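Local coordinates for Non-structural protein (Porcine reproductive and respiratory syndrome virus, PDB 3IFU) that probably acts as a papain-like cysteine protease with an N-terminal zinc finger, the viral leader protease piece Nsp1alpha, and is thought to suppress host interferon-beta production, at residues R7-F17 / Q22-S33; S79-M87 / V135-N143. All coordinates share one frame; numbering follows the deposited sequence.

Overall arrangement
Interaction 1 (7-17 with 22-33) forms the zinc finger at the periphery of the chain, whereas interaction 2 (79-87 with 135-143) lies deep in the cysteine proteinase region, where helix 81-87 packs on the start of strand 140-142 and the residues just before it. Their chemistry follows their places: the partly exposed finger is held by four thiolates on zinc, backbone bonds and an arginine hydrogen bond, and the buried contact by aliphatic side chains and a methionine. They hold different elements and open one after the other along the chain. F17 nevertheless joins them, its CB and ring lying against I81 and F82 of the helix, and both contacts reach the second subunit.

Interaction 1: R7-F17 / Q22-S33; sequences RCTCTPNARVF and QVYCTRCLSARS. With ZN (zinc ion), chain C.
C8 and C25 both swing SG anti to the backbone N (chi1 157° and 169°), which turns the two sulfurs inward from facing segments onto one zinc ion. C10 and C28 complete the Cys4 site, a zinc finger in which soft thiolates suit the metal; the bonds run from 2.4 Å for C25 SG to 2.5 Å for C8 SG. The C8 backbone N also hydrogen-bonds to A31 O at 2.9 Å. R32 bends at chi2 and chi3 so that its guanidinium doubles back: NH2 donates to A14 O at 2.6 Å, in the carbonyl plane, while V16 CG2 lies over one face. A long, flexible arginine suits this place because it can span from one segment to the carbonyl of buried A14; NH2 also hydrogen-bonds to F50 O. Small A14 lets the R27 guanidinium lie flat on its CB, 3.6 Å from R27 CZ, while R27 NH2 makes a weak hydrogen bond to T11 OG1. Beyond the metal, F17 and Y24 form an antiparallel hydrogen-bonded pair, their rings nearly parallel but slid apart. This hairpin of strands 16-18 and 23-25 packs against helix 94-108, with F17 and T26 on M98 and V16 O hydrogen-bonded to Y106 OH.

Interaction 2: S79-M87 / V135-N143; sequences SAIFPIARM and VPGVGVYAN
Aliphatic contacts carry most of this interface, with V140 at their centre. Its two methyls divide the work: CG1, anti to the backbone N (chi1 -178°), meets A80 CB at 4.0 Å, while CG2 rests on P83 CB at 3.6 Å and also reaches I84 CG1. A branched residue suits this place because one short side chain can touch four residues of 79-87. Two residues earlier, V138 places CG2 alongside M87 CG at 3.9 Å and CG1 near F82 CE2 at 4.2 Å, where the two side chains cross at about a right angle. The thioether makes a second kind of contact: the bend at chi3 (-81°) turns the M87 methyl CE toward V140 CG2, while SD lies 4.1 Å from G139 CA. Contacts of side chain with backbone form the third group, with P83 CB 3.6 Å from G139 O. Around them V147 and L159 flank V140, and V138 packs on V138 of the second subunit. Helix 81-87 thus packs on one strand of the four-stranded antiparallel sheet, within the papain-like cysteine protease region. With no polar bond between the two segments, the helix and the start of strand 140-142 are joined by shape and burial of apolar surface.

Interaction 1: R7-F17 / Q22-S33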
ATOM      1  N   ARG A   7      -1.846  21.171  -2.897  1.00 74.21           N
ATOM      2  CA  ARG A   7      -2.966  20.314  -3.271  1.00 72.74           C
ATOM      3  C   ARG A   7      -3.062  20.162  -4.789  1.00 70.30           C
ATOM      4  O   ARG A   7      -2.187  20.613  -5.522  1.00 70.13           O
ATOM      5  CB  ARG A   7      -4.262  20.942  -2.747  1.00 74.29           C
ATOM      6  CG  ARG A   7      -5.139  20.040  -1.894  1.00 78.44           C
ATOM      7  CD  ARG A   7      -4.548  19.730  -0.524  1.00 79.58           C
ATOM      8  NE  ARG A   7      -5.526  19.038   0.314  1.00 82.56           N
ATOM      9  CZ  ARG A   7      -5.259  18.488   1.496  1.00 84.75           C
ATOM     10  NH1 ARG A   7      -4.030  18.545   1.998  1.00 85.55           N
ATOM     11  NH2 ARG A   7      -6.222  17.876   2.178  1.00 84.26           N
ATOM     12  N   CYS A   8      -4.135  19.528  -5.250  1.00 66.96           N
ATOM     13  CA  CYS A   8      -4.363  19.336  -6.676  1.00 64.63           C
ATOM     14  C   CYS A   8      -4.905  20.621  -7.290  1.00 64.49           C
ATOM     15  O   CYS A   8      -5.772  21.273  -6.707  1.00 65.00           O
ATOM     16  CB  CYS A   8      -5.368  18.207  -6.908  1.00 63.65           C
ATOM     17  SG  CYS A   8      -6.224  18.307  -8.506  1.00 58.12           S
ATOM     18  N   THR A   9      -4.407  20.973  -8.470  1.00 63.89           N
ATOM     19  CA  THR A   9      -4.847  22.186  -9.146  1.00 63.38           C
ATOM     20  C   THR A   9      -5.255  21.913 -10.585  1.00 62.98           C
ATOM     21  O   THR A   9      -4.954  22.701 -11.478  1.00 63.22           O
ATOM     22  CB  THR A   9      -3.741  23.260  -9.172  1.00 64.04           C
ATOM     23  OG1 THR A   9      -3.098  23.316  -7.895  1.00 63.51           O
ATOM     24  CG2 THR A   9      -4.345  24.631  -9.478  1.00 64.51           C
ATOM     25  N   CYS A  10      -5.924  20.788 -10.807  1.00 61.62           N
ATOM     26  CA  CYS A  10      -6.389  20.428 -12.140  1.00 60.78           C
ATOM     27  C   CYS A  10      -7.807  20.960 -12.307  1.00 61.09           C
ATOM     28  O   CYS A  10      -8.416  21.425 -11.344  1.00 59.68           O
ATOM     29  CB  CYS A  10      -6.400  18.905 -12.313  1.00 61.20           C
ATOM     30  SG  CYS A  10      -4.782  18.106 -12.430  1.00 59.53           S
ATOM     31  N   THR A  11      -8.330  20.910 -13.528  1.00 61.78           N
ATOM     32  CA  THR A  11      -9.698  21.359 -13.761  1.00 63.87           C
ATOM     33  C   THR A  11     -10.580  20.440 -12.901  1.00 64.16           C
ATOM     34  O   THR A  11     -10.356  19.233 -12.845  1.00 65.83           O
ATOM     35  CB  THR A  11     -10.065  21.237 -15.257  1.00 64.66           C
ATOM     36  OG1 THR A  11      -9.889  19.883 -15.687  1.00 66.53           O
ATOM     37  CG2 THR A  11      -9.166  22.135 -16.093  1.00 63.87           C
ATOM     38  N   PRO A  12     -11.597  20.998 -12.223  1.00 63.75           N
ATOM     39  CA  PRO A  12     -12.469  20.182 -11.370  1.00 62.32           C
ATOM     40  C   PRO A  12     -13.163  18.996 -12.031  1.00 62.07           C
ATOM     41  O   PRO A  12     -13.834  18.221 -11.345  1.00 62.62           O
ATOM     42  CB  PRO A  12     -13.459  21.204 -10.822  1.00 62.25           C
ATOM     43  CG  PRO A  12     -13.607  22.139 -11.964  1.00 63.13           C
ATOM     44  CD  PRO A  12     -12.173  22.341 -12.411  1.00 63.60           C
ATOM     45  N   ASN A  13     -13.013  18.844 -13.345  1.00 60.18           N
ATOM     46  CA  ASN A  13     -13.650  17.719 -14.023  1.00 59.27           C
ATOM     47  C   ASN A  13     -12.708  16.513 -14.108  1.00 58.61           C
ATOM     48  O   ASN A  13     -13.025  15.503 -14.744  1.00 58.28           O
ATOM     49  CB  ASN A  13     -14.132  18.126 -15.419  1.00 60.03           C
ATOM     50  CG  ASN A  13     -13.012  18.195 -16.428  1.00 60.15           C
ATOM     51  OD1 ASN A  13     -12.029  18.908 -16.241  1.00 60.82           O
ATOM     52  ND2 ASN A  13     -13.160  17.452 -17.516  1.00 59.82           N
ATOM     53  N   ALA A  14     -11.549  16.631 -13.462  1.00 55.85           N
ATOM     54  CA  ALA A  14     -10.571  15.552 -13.423  1.00 53.96           C
ATOM     55  C   ALA A  14     -11.065  14.552 -12.375  1.00 54.43           C
ATOM     56  O   ALA A  14     -11.245  14.912 -11.210  1.00 54.01           O
ATOM     57  CB  ALA A  14      -9.213  16.098 -13.024  1.00 53.48           C
ATOM     58  N   ARG A  15     -11.283  13.305 -12.786  1.00 53.11           N
ATOM     59  CA  ARG A  15     -11.780  12.279 -11.867  1.00 52.68           C
ATOM     60  C   ARG A  15     -10.996  12.093 -10.563  1.00 51.85           C
ATOM     61  O   ARG A  15      -9.806  12.411 -10.454  1.00 49.51           O
ATOM     62  CB  ARG A  15     -11.912  10.939 -12.588  1.00 53.10           C
ATOM     63  CG  ARG A  15     -12.950  10.974 -13.696  1.00 54.98           C
ATOM     64  CD  ARG A  15     -13.168   9.612 -14.303  1.00 56.58           C
ATOM     65  NE  ARG A  15     -13.996   9.680 -15.502  1.00 59.90           N
ATOM     66  CZ  ARG A  15     -13.580  10.161 -16.668  1.00 60.10           C
ATOM     67  NH1 ARG A  15     -14.399  10.184 -17.709  1.00 61.78           N
ATOM     68  NH2 ARG A  15     -12.342  10.616 -16.790  1.00 60.28           N
ATOM     69  N   VAL A  16     -11.696  11.543  -9.579  1.00 49.35           N
ATOM     70  CA  VAL A  16     -11.150  11.331  -8.256  1.00 47.50           C
ATOM     71  C   VAL A  16     -11.209   9.877  -7.781  1.00 46.62           C
ATOM     72  O   VAL A  16     -12.033   9.092  -8.248  1.00 47.02           O
ATOM     73  CB  VAL A  16     -11.921  12.234  -7.252  1.00 47.80           C
ATOM     74  CG1 VAL A  16     -11.745  11.727  -5.841  1.00 48.74           C
ATOM     75  CG2 VAL A  16     -11.432  13.675  -7.372  1.00 46.15           C
ATOM     76  N   PHE A  17     -10.318   9.527  -6.859  1.00 45.89           N
ATOM     77  CA  PHE A  17     -10.294   8.189  -6.271  1.00 45.62           C
ATOM     78  C   PHE A  17     -10.032   8.351  -4.780  1.00 46.38           C
ATOM     79  O   PHE A  17      -9.581   9.403  -4.344  1.00 47.73           O
ATOM     80  CB  PHE A  17      -9.228   7.298  -6.943  1.00 44.08           C
ATOM     81  CG  PHE A  17      -7.797   7.715  -6.690  1.00 43.45           C
ATOM     82  CD1 PHE A  17      -7.118   7.292  -5.545  1.00 42.93           C
ATOM     83  CD2 PHE A  17      -7.102   8.481  -7.636  1.00 42.24           C
ATOM     84  CE1 PHE A  17      -5.763   7.621  -5.350  1.00 40.97           C
ATOM     85  CE2 PHE A  17      -5.757   8.814  -7.450  1.00 38.95           C
ATOM     86  CZ  PHE A  17      -5.085   8.381  -6.306  1.00 40.17           C
ATOM     87  N   GLN A  22      -7.856  10.043   2.447  1.00 54.71           N
ATOM     88  CA  GLN A  22      -7.759  11.004   1.349  1.00 54.20           C
ATOM     89  C   GLN A  22      -8.440  10.758   0.011  1.00 53.06           C
ATOM     90  O   GLN A  22      -8.506   9.645  -0.506  1.00 52.23           O
ATOM     91  CB  GLN A  22      -6.286  11.301   1.034  1.00 55.46           C
ATOM     92  CG  GLN A  22      -5.633  12.380   1.879  1.00 56.98           C
ATOM     93  CD  GLN A  22      -6.364  13.701   1.811  1.00 56.80           C
ATOM     94  OE1 GLN A  22      -6.757  14.165   0.729  1.00 55.35           O
ATOM     95  NE2 GLN A  22      -6.543  14.329   2.972  1.00 56.91           N
ATOM     96  N   VAL A  23      -8.909  11.865  -0.546  1.00 51.11           N
ATOM     97  CA  VAL A  23      -9.539  11.918  -1.845  1.00 48.38           C
ATOM     98  C   VAL A  23      -8.367  12.409  -2.691  1.00 47.65           C
ATOM     99  O   VAL A  23      -7.742  13.419  -2.363  1.00 47.44           O
ATOM    100  CB  VAL A  23     -10.677  12.967  -1.844  1.00 48.90           C
ATOM    101  CG1 VAL A  23     -11.224  13.167  -3.235  1.00 47.05           C
ATOM    102  CG2 VAL A  23     -11.786  12.516  -0.912  1.00 47.95           C
ATOM    103  N   TYR A  24      -8.034  11.678  -3.747  1.00 47.57           N
ATOM    104  CA  TYR A  24      -6.918  12.064  -4.609  1.00 46.13           C
ATOM    105  C   TYR A  24      -7.390  12.276  -6.035  1.00 45.47           C
ATOM    106  O   TYR A  24      -8.415  11.741  -6.444  1.00 45.70           O
ATOM    107  CB  TYR A  24      -5.821  10.988  -4.634  1.00 45.34           C
ATOM    108  CG  TYR A  24      -5.043  10.763  -3.350  1.00 43.38           C
ATOM    109  CD1 TYR A  24      -5.459   9.821  -2.410  1.00 42.46           C
ATOM    110  CD2 TYR A  24      -3.861  11.460  -3.102  1.00 44.05           C
ATOM    111  CE1 TYR A  24      -4.710   9.575  -1.258  1.00 42.74           C
ATOM    112  CE2 TYR A  24      -3.106  11.225  -1.955  1.00 42.31           C
ATOM    113  CZ  TYR A  24      -3.532  10.283  -1.040  1.00 42.30           C
ATOM    114  OH  TYR A  24      -2.768  10.045   0.077  1.00 40.98           O
ATOM    115  N   CYS A  25      -6.622  13.050  -6.791  1.00 45.70           N
ATOM    116  CA  CYS A  25      -6.942  13.322  -8.178  1.00 46.12           C
ATOM    117  C   CYS A  25      -6.379  12.217  -9.060  1.00 47.66           C
ATOM    118  O   CYS A  25      -5.240  11.789  -8.887  1.00 48.42           O
ATOM    119  CB  CYS A  25      -6.347  14.656  -8.604  1.00 45.12           C
ATOM    120  SG  CYS A  25      -6.409  14.932 -10.384  1.00 48.04           S
ATOM    121  N   THR A  26      -7.188  11.758 -10.006  1.00 48.44           N
ATOM    122  CA  THR A  26      -6.789  10.708 -10.929  1.00 49.96           C
ATOM    123  C   THR A  26      -5.682  11.166 -11.880  1.00 51.34           C
ATOM    124  O   THR A  26      -4.873  10.365 -12.341  1.00 52.41           O
ATOM    125  CB  THR A  26      -8.015  10.237 -11.739  1.00 50.57           C
ATOM    126  OG1 THR A  26      -8.822   9.379 -10.922  1.00 54.01           O
ATOM    127  CG2 THR A  26      -7.595   9.487 -12.974  1.00 53.97           C
ATOM    128  N   ARG A  27      -5.642  12.464 -12.156  1.00 53.59           N
ATOM    129  CA  ARG A  27      -4.655  13.038 -13.069  1.00 53.97           C
ATOM    130  C   ARG A  27      -3.240  13.275 -12.539  1.00 53.00           C
ATOM    131  O   ARG A  27      -2.271  12.839 -13.159  1.00 51.95           O
ATOM    132  CB  ARG A  27      -5.176  14.363 -13.640  1.00 56.39           C
ATOM    133  CG  ARG A  27      -6.050  14.225 -14.863  1.00 57.90           C
ATOM    134  CD  ARG A  27      -5.585  15.199 -15.942  1.00 62.60           C
ATOM    135  NE  ARG A  27      -6.240  16.506 -15.899  1.00 63.19           N
ATOM    136  CZ  ARG A  27      -7.527  16.714 -16.182  1.00 64.45           C
ATOM    137  NH1 ARG A  27      -8.313  15.700 -16.526  1.00 62.97           N
ATOM    138  NH2 ARG A  27      -8.027  17.944 -16.139  1.00 64.67           N
ATOM    139  N   CYS A  28      -3.124  13.978 -11.412  1.00 52.41           N
ATOM    140  CA  CYS A  28      -1.818  14.310 -10.835  1.00 51.08           C
ATOM    141  C   CYS A  28      -1.459  13.569  -9.552  1.00 50.61           C
ATOM    142  O   CYS A  28      -0.376  13.778  -9.006  1.00 49.16           O
ATOM    143  CB  CYS A  28      -1.733  15.814 -10.568  1.00 50.89           C
ATOM    144  SG  CYS A  28      -2.832  16.387  -9.255  1.00 51.64           S
ATOM    145  N   LEU A  29      -2.370  12.730  -9.063  1.00 48.65           N
ATOM    146  CA  LEU A  29      -2.130  11.947  -7.851  1.00 46.99           C
ATOM    147  C   LEU A  29      -1.907  12.796  -6.597  1.00 48.07           C
ATOM    148  O   LEU A  29      -1.334  12.327  -5.613  1.00 48.23           O
ATOM    149  CB  LEU A  29      -0.934  11.019  -8.071  1.00 44.54           C
ATOM    150  CG  LEU A  29      -1.024  10.191  -9.355  1.00 45.91           C
ATOM    151  CD1 LEU A  29       0.311   9.529  -9.681  1.00 44.01           C
ATOM    152  CD2 LEU A  29      -2.127   9.162  -9.191  1.00 46.17           C
ATOM    153  N   SER A  30      -2.359  14.047  -6.632  1.00 49.04           N
ATOM    154  CA  SER A  30      -2.214  14.932  -5.484  1.00 50.07           C
ATOM    155  C   SER A  30      -3.541  14.999  -4.751  1.00 51.12           C
ATOM    156  O   SER A  30      -4.598  14.845  -5.366  1.00 51.53           O
ATOM    157  CB  SER A  30      -1.807  16.331  -5.940  1.00 52.09           C
ATOM    158  OG  SER A  30      -0.587  16.291  -6.661  1.00 57.62           O
ATOM    159  N   ALA A  31      -3.486  15.226  -3.440  1.00 51.31           N
ATOM    160  CA  ALA A  31      -4.694  15.320  -2.621  1.00 51.76           C
ATOM    161  C   ALA A  31      -5.672  16.345  -3.191  1.00 52.33           C
ATOM    162  O   ALA A  31      -5.267  17.402  -3.664  1.00 52.14           O
ATOM    163  CB  ALA A  31      -4.327  15.693  -1.191  1.00 50.82           C
ATOM    164  N   ARG A  32      -6.959  16.028  -3.140  1.00 53.30           N
ATOM    165  CA  ARG A  32      -7.989  16.923  -3.654  1.00 55.03           C
ATOM    166  C   ARG A  32      -8.768  17.646  -2.567  1.00 55.73           C
ATOM    167  O   ARG A  32      -9.329  17.022  -1.667  1.00 54.02           O
ATOM    168  CB  ARG A  32      -8.966  16.145  -4.532  1.00 55.26           C
ATOM    169  CG  ARG A  32      -8.775  16.398  -6.006  1.00 58.63           C
ATOM    170  CD  ARG A  32      -9.485  17.660  -6.438  1.00 57.05           C
ATOM    171  NE  ARG A  32     -10.596  17.347  -7.333  1.00 58.63           N
ATOM    172  CZ  ARG A  32     -10.456  16.810  -8.542  1.00 57.55           C
ATOM    173  NH1 ARG A  32      -9.251  16.522  -9.013  1.00 58.72           N
ATOM    174  NH2 ARG A  32     -11.521  16.558  -9.282  1.00 59.79           N
ATOM    175  N   SER A  33      -8.807  18.969  -2.664  1.00 57.96           N
ATOM    176  CA  SER A  33      -9.536  19.783  -1.701  1.00 60.91           C
ATOM    177  C   SER A  33     -11.029  19.764  -1.998  1.00 62.29           C
ATOM    178  O   SER A  33     -11.470  19.229  -3.014  1.00 62.20           O
ATOM    179  CB  SER A  33      -9.035  21.231  -1.728  1.00 60.98           C
ATOM    180  OG  SER A  33      -7.778  21.357  -1.086  1.00 63.18           O
TER
HETATM  181 ZN    ZN C 182      -5.002  16.922 -10.245  1.00 68.71          ZN

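Interaction 2: S79-M87 / V135-N143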
ATOM      1  N   SER A  79     -12.987   3.682  -3.968  1.00 43.07           N
ATOM      2  CA  SER A  79     -11.910   3.200  -3.123  1.00 41.54           C
ATOM      3  C   SER A  79     -11.121   2.052  -3.772  1.00 40.52           C
ATOM      4  O   SER A  79     -10.025   1.727  -3.334  1.00 40.66           O
ATOM      5  CB  SER A  79     -12.513   2.757  -1.787  1.00 43.03           C
ATOM      6  OG  SER A  79     -11.570   2.089  -0.981  1.00 50.02           O
ATOM      7  N   ALA A  80     -11.669   1.443  -4.823  1.00 39.18           N
ATOM      8  CA  ALA A  80     -10.993   0.336  -5.492  1.00 37.19           C
ATOM      9  C   ALA A  80     -10.161   0.762  -6.703  1.00 37.52           C
ATOM     10  O   ALA A  80      -9.344  -0.020  -7.209  1.00 35.28           O
ATOM     11  CB  ALA A  80     -12.006  -0.715  -5.906  1.00 36.94           C
ATOM     12  N   ILE A  81     -10.348   2.002  -7.151  1.00 36.12           N
ATOM     13  CA  ILE A  81      -9.621   2.513  -8.310  1.00 36.99           C
ATOM     14  C   ILE A  81      -8.088   2.428  -8.210  1.00 37.61           C
ATOM     15  O   ILE A  81      -7.435   1.861  -9.094  1.00 36.85           O
ATOM     16  CB  ILE A  81     -10.047   3.969  -8.636  1.00 35.46           C
ATOM     17  CG1 ILE A  81     -11.563   4.018  -8.865  1.00 37.25           C
ATOM     18  CG2 ILE A  81      -9.323   4.460  -9.881  1.00 32.76           C
ATOM     19  CD1 ILE A  81     -12.071   5.308  -9.430  1.00 36.73           C
ATOM     20  N   PHE A  82      -7.515   2.971  -7.140  1.00 36.62           N
ATOM     21  CA  PHE A  82      -6.069   2.935  -6.966  1.00 36.94           C
ATOM     22  C   PHE A  82      -5.481   1.521  -6.823  1.00 36.52           C
ATOM     23  O   PHE A  82      -4.526   1.179  -7.520  1.00 40.16           O
ATOM     24  CB  PHE A  82      -5.643   3.788  -5.763  1.00 38.03           C
ATOM     25  CG  PHE A  82      -4.167   3.782  -5.524  1.00 37.46           C
ATOM     26  CD1 PHE A  82      -3.305   4.432  -6.402  1.00 37.97           C
ATOM     27  CD2 PHE A  82      -3.624   3.057  -4.470  1.00 37.53           C
ATOM     28  CE1 PHE A  82      -1.921   4.354  -6.242  1.00 35.92           C
ATOM     29  CE2 PHE A  82      -2.243   2.975  -4.302  1.00 36.87           C
ATOM     30  CZ  PHE A  82      -1.391   3.625  -5.194  1.00 37.06           C
ATOM     31  N   PRO A  83      -6.019   0.688  -5.909  1.00 36.07           N
ATOM     32  CA  PRO A  83      -5.478  -0.669  -5.751  1.00 34.80           C
ATOM     33  C   PRO A  83      -5.488  -1.497  -7.040  1.00 35.35           C
ATOM     34  O   PRO A  83      -4.519  -2.200  -7.342  1.00 34.88           O
ATOM     35  CB  PRO A  83      -6.371  -1.272  -4.675  1.00 31.83           C
ATOM     36  CG  PRO A  83      -6.707  -0.098  -3.848  1.00 32.68           C
ATOM     37  CD  PRO A  83      -7.028   0.960  -4.871  1.00 32.72           C
ATOM     38  N   ILE A  84      -6.584  -1.426  -7.792  1.00 37.11           N
ATOM     39  CA  ILE A  84      -6.676  -2.175  -9.046  1.00 38.64           C
ATOM     40  C   ILE A  84      -5.646  -1.655 -10.049  1.00 38.85           C
ATOM     41  O   ILE A  84      -5.020  -2.431 -10.762  1.00 39.48           O
ATOM     42  CB  ILE A  84      -8.092  -2.081  -9.673  1.00 37.26           C
ATOM     43  CG1 ILE A  84      -9.098  -2.844  -8.809  1.00 34.06           C
ATOM     44  CG2 ILE A  84      -8.069  -2.635 -11.083  1.00 34.01           C
ATOM     45  CD1 ILE A  84     -10.544  -2.593  -9.172  1.00 33.54           C
ATOM     46  N   ALA A  85      -5.465  -0.344 -10.096  1.00 38.69           N
ATOM     47  CA  ALA A  85      -4.493   0.229 -11.010  1.00 40.34           C
ATOM     48  C   ALA A  85      -3.057  -0.115 -10.603  1.00 40.65           C
ATOM     49  O   ALA A  85      -2.240  -0.457 -11.457  1.00 40.75           O
ATOM     50  CB  ALA A  85      -4.671   1.739 -11.089  1.00 40.85           C
ATOM     51  N   ARG A  86      -2.740  -0.037  -9.312  1.00 39.74           N
ATOM     52  CA  ARG A  86      -1.377  -0.342  -8.887  1.00 42.45           C
ATOM     53  C   ARG A  86      -0.974  -1.791  -9.086  1.00 42.17           C
ATOM     54  O   ARG A  86       0.139  -2.070  -9.522  1.00 42.96           O
ATOM     55  CB  ARG A  86      -1.137  -0.005  -7.418  1.00 44.41           C
ATOM     56  CG  ARG A  86       0.356   0.022  -7.091  1.00 47.45           C
ATOM     57  CD  ARG A  86       0.925   1.392  -7.436  1.00 53.36           C
ATOM     58  NE  ARG A  86       2.202   1.406  -8.157  1.00 56.29           N
ATOM     59  CZ  ARG A  86       2.422   0.811  -9.326  1.00 56.05           C
ATOM     60  NH1 ARG A  86       1.458   0.122  -9.921  1.00 56.94           N
ATOM     61  NH2 ARG A  86       3.590   0.953  -9.933  1.00 54.72           N
ATOM     62  N   MET A  87      -1.871  -2.710  -8.744  1.00 41.99           N
ATOM     63  CA  MET A  87      -1.597  -4.135  -8.876  1.00 41.64           C
ATOM     64  C   MET A  87      -1.639  -4.583 -10.325  1.00 42.25           C
ATOM     65  O   MET A  87      -1.185  -5.668 -10.663  1.00 43.08           O
ATOM     66  CB  MET A  87      -2.619  -4.939  -8.074  1.00 39.59           C
ATOM     67  CG  MET A  87      -2.819  -4.444  -6.653  1.00 40.08           C
ATOM     68  SD  MET A  87      -3.833  -5.533  -5.633  1.00 40.05           S
ATOM     69  CE  MET A  87      -5.468  -5.066  -6.120  1.00 37.89           C
ATOM     70  N   VAL A 135      -3.164  -8.872   5.678  1.00 43.78           N
ATOM     71  CA  VAL A 135      -2.469  -8.900   4.395  1.00 43.56           C
ATOM     72  C   VAL A 135      -1.742  -7.574   4.231  1.00 43.43           C
ATOM     73  O   VAL A 135      -2.343  -6.507   4.348  1.00 43.50           O
ATOM     74  CB  VAL A 135      -3.424  -9.075   3.205  1.00 41.87           C
ATOM     75  CG1 VAL A 135      -2.630  -8.977   1.886  1.00 38.34           C
ATOM     76  CG2 VAL A 135      -4.124 -10.421   3.301  1.00 38.95           C
ATOM     77  N   PRO A 136      -0.434  -7.625   3.961  1.00 43.19           N
ATOM     78  CA  PRO A 136       0.331  -6.387   3.792  1.00 42.29           C
ATOM     79  C   PRO A 136       0.133  -5.752   2.418  1.00 42.27           C
ATOM     80  O   PRO A 136      -0.281  -6.416   1.467  1.00 41.71           O
ATOM     81  CB  PRO A 136       1.760  -6.851   4.006  1.00 41.74           C
ATOM     82  CG  PRO A 136       1.740  -8.211   3.342  1.00 42.99           C
ATOM     83  CD  PRO A 136       0.435  -8.811   3.834  1.00 41.77           C
ATOM     84  N   GLY A 137       0.418  -4.458   2.331  1.00 41.00           N
ATOM     85  CA  GLY A 137       0.307  -3.764   1.066  1.00 39.50           C
ATOM     86  C   GLY A 137      -1.078  -3.390   0.590  1.00 38.78           C
ATOM     87  O   GLY A 137      -2.046  -3.435   1.336  1.00 38.88           O
ATOM     88  N   VAL A 138      -1.149  -3.031  -0.686  1.00 38.49           N
ATOM     89  CA  VAL A 138      -2.380  -2.605  -1.325  1.00 39.33           C
ATOM     90  C   VAL A 138      -3.314  -3.752  -1.700  1.00 41.18           C
ATOM     91  O   VAL A 138      -2.873  -4.861  -2.014  1.00 41.87           O
ATOM     92  CB  VAL A 138      -2.070  -1.802  -2.594  1.00 39.61           C
ATOM     93  CG1 VAL A 138      -1.296  -0.542  -2.241  1.00 38.35           C
ATOM     94  CG2 VAL A 138      -1.271  -2.665  -3.551  1.00 39.54           C
ATOM     95  N   GLY A 139      -4.612  -3.479  -1.667  1.00 40.18           N
ATOM     96  CA  GLY A 139      -5.569  -4.504  -2.019  1.00 39.90           C
ATOM     97  C   GLY A 139      -6.993  -4.002  -1.999  1.00 39.54           C
ATOM     98  O   GLY A 139      -7.279  -2.875  -1.598  1.00 38.44           O
ATOM     99  N   VAL A 140      -7.895  -4.845  -2.466  1.00 38.84           N
ATOM    100  CA  VAL A 140      -9.297  -4.498  -2.470  1.00 40.71           C
ATOM    101  C   VAL A 140      -9.973  -5.514  -1.572  1.00 40.40           C
ATOM    102  O   VAL A 140      -9.937  -6.707  -1.836  1.00 37.90           O
ATOM    103  CB  VAL A 140      -9.898  -4.571  -3.895  1.00 42.26           C
ATOM    104  CG1 VAL A 140     -11.363  -4.149  -3.865  1.00 44.39           C
ATOM    105  CG2 VAL A 140      -9.116  -3.664  -4.831  1.00 42.03           C
ATOM    106  N   TYR A 141     -10.551  -5.032  -0.479  1.00 42.79           N
ATOM    107  CA  TYR A 141     -11.250  -5.894   0.458  1.00 43.12           C
ATOM    108  C   TYR A 141     -12.695  -5.845   0.048  1.00 43.18           C
ATOM    109  O   TYR A 141     -13.165  -4.811  -0.411  1.00 43.81           O
ATOM    110  CB  TYR A 141     -11.053  -5.375   1.876  1.00 44.77           C
ATOM    111  CG  TYR A 141      -9.621  -5.534   2.314  1.00 47.73           C
ATOM    112  CD1 TYR A 141      -9.237  -6.605   3.114  1.00 47.33           C
ATOM    113  CD2 TYR A 141      -8.629  -4.662   1.853  1.00 47.37           C
ATOM    114  CE1 TYR A 141      -7.900  -6.813   3.442  1.00 48.47           C
ATOM    115  CE2 TYR A 141      -7.289  -4.861   2.177  1.00 48.36           C
ATOM    116  CZ  TYR A 141      -6.930  -5.941   2.969  1.00 48.07           C
ATOM    117  OH  TYR A 141      -5.608  -6.168   3.274  1.00 48.82           O
ATOM    118  N   ALA A 142     -13.407  -6.956   0.198  1.00 43.87           N
ATOM    119  CA  ALA A 142     -14.794  -6.968  -0.229  1.00 42.52           C
ATOM    120  C   ALA A 142     -15.648  -8.072   0.353  1.00 42.55           C
ATOM    121  O   ALA A 142     -15.161  -8.979   1.022  1.00 42.06           O
ATOM    122  CB  ALA A 142     -14.839  -7.051  -1.756  1.00 40.01           C
ATOM    123  N   ASN A 143     -16.945  -7.954   0.094  1.00 43.55           N
ATOM    124  CA  ASN A 143     -17.936  -8.946   0.476  1.00 45.25           C
ATOM    125  C   ASN A 143     -18.903  -8.949  -0.701  1.00 45.95           C
ATOM    126  O   ASN A 143     -18.514  -8.553  -1.799  1.00 44.77           O
ATOM    127  CB  ASN A 143     -18.620  -8.620   1.825  1.00 45.25           C
ATOM    128  CG  ASN A 143     -19.357  -7.288   1.843  1.00 44.05           C
ATOM    129  OD1 ASN A 143     -19.718  -6.800   2.915  1.00 46.46           O
ATOM    130  ND2 ASN A 143     -19.594  -6.705   0.679  1.00 43.51           N
TER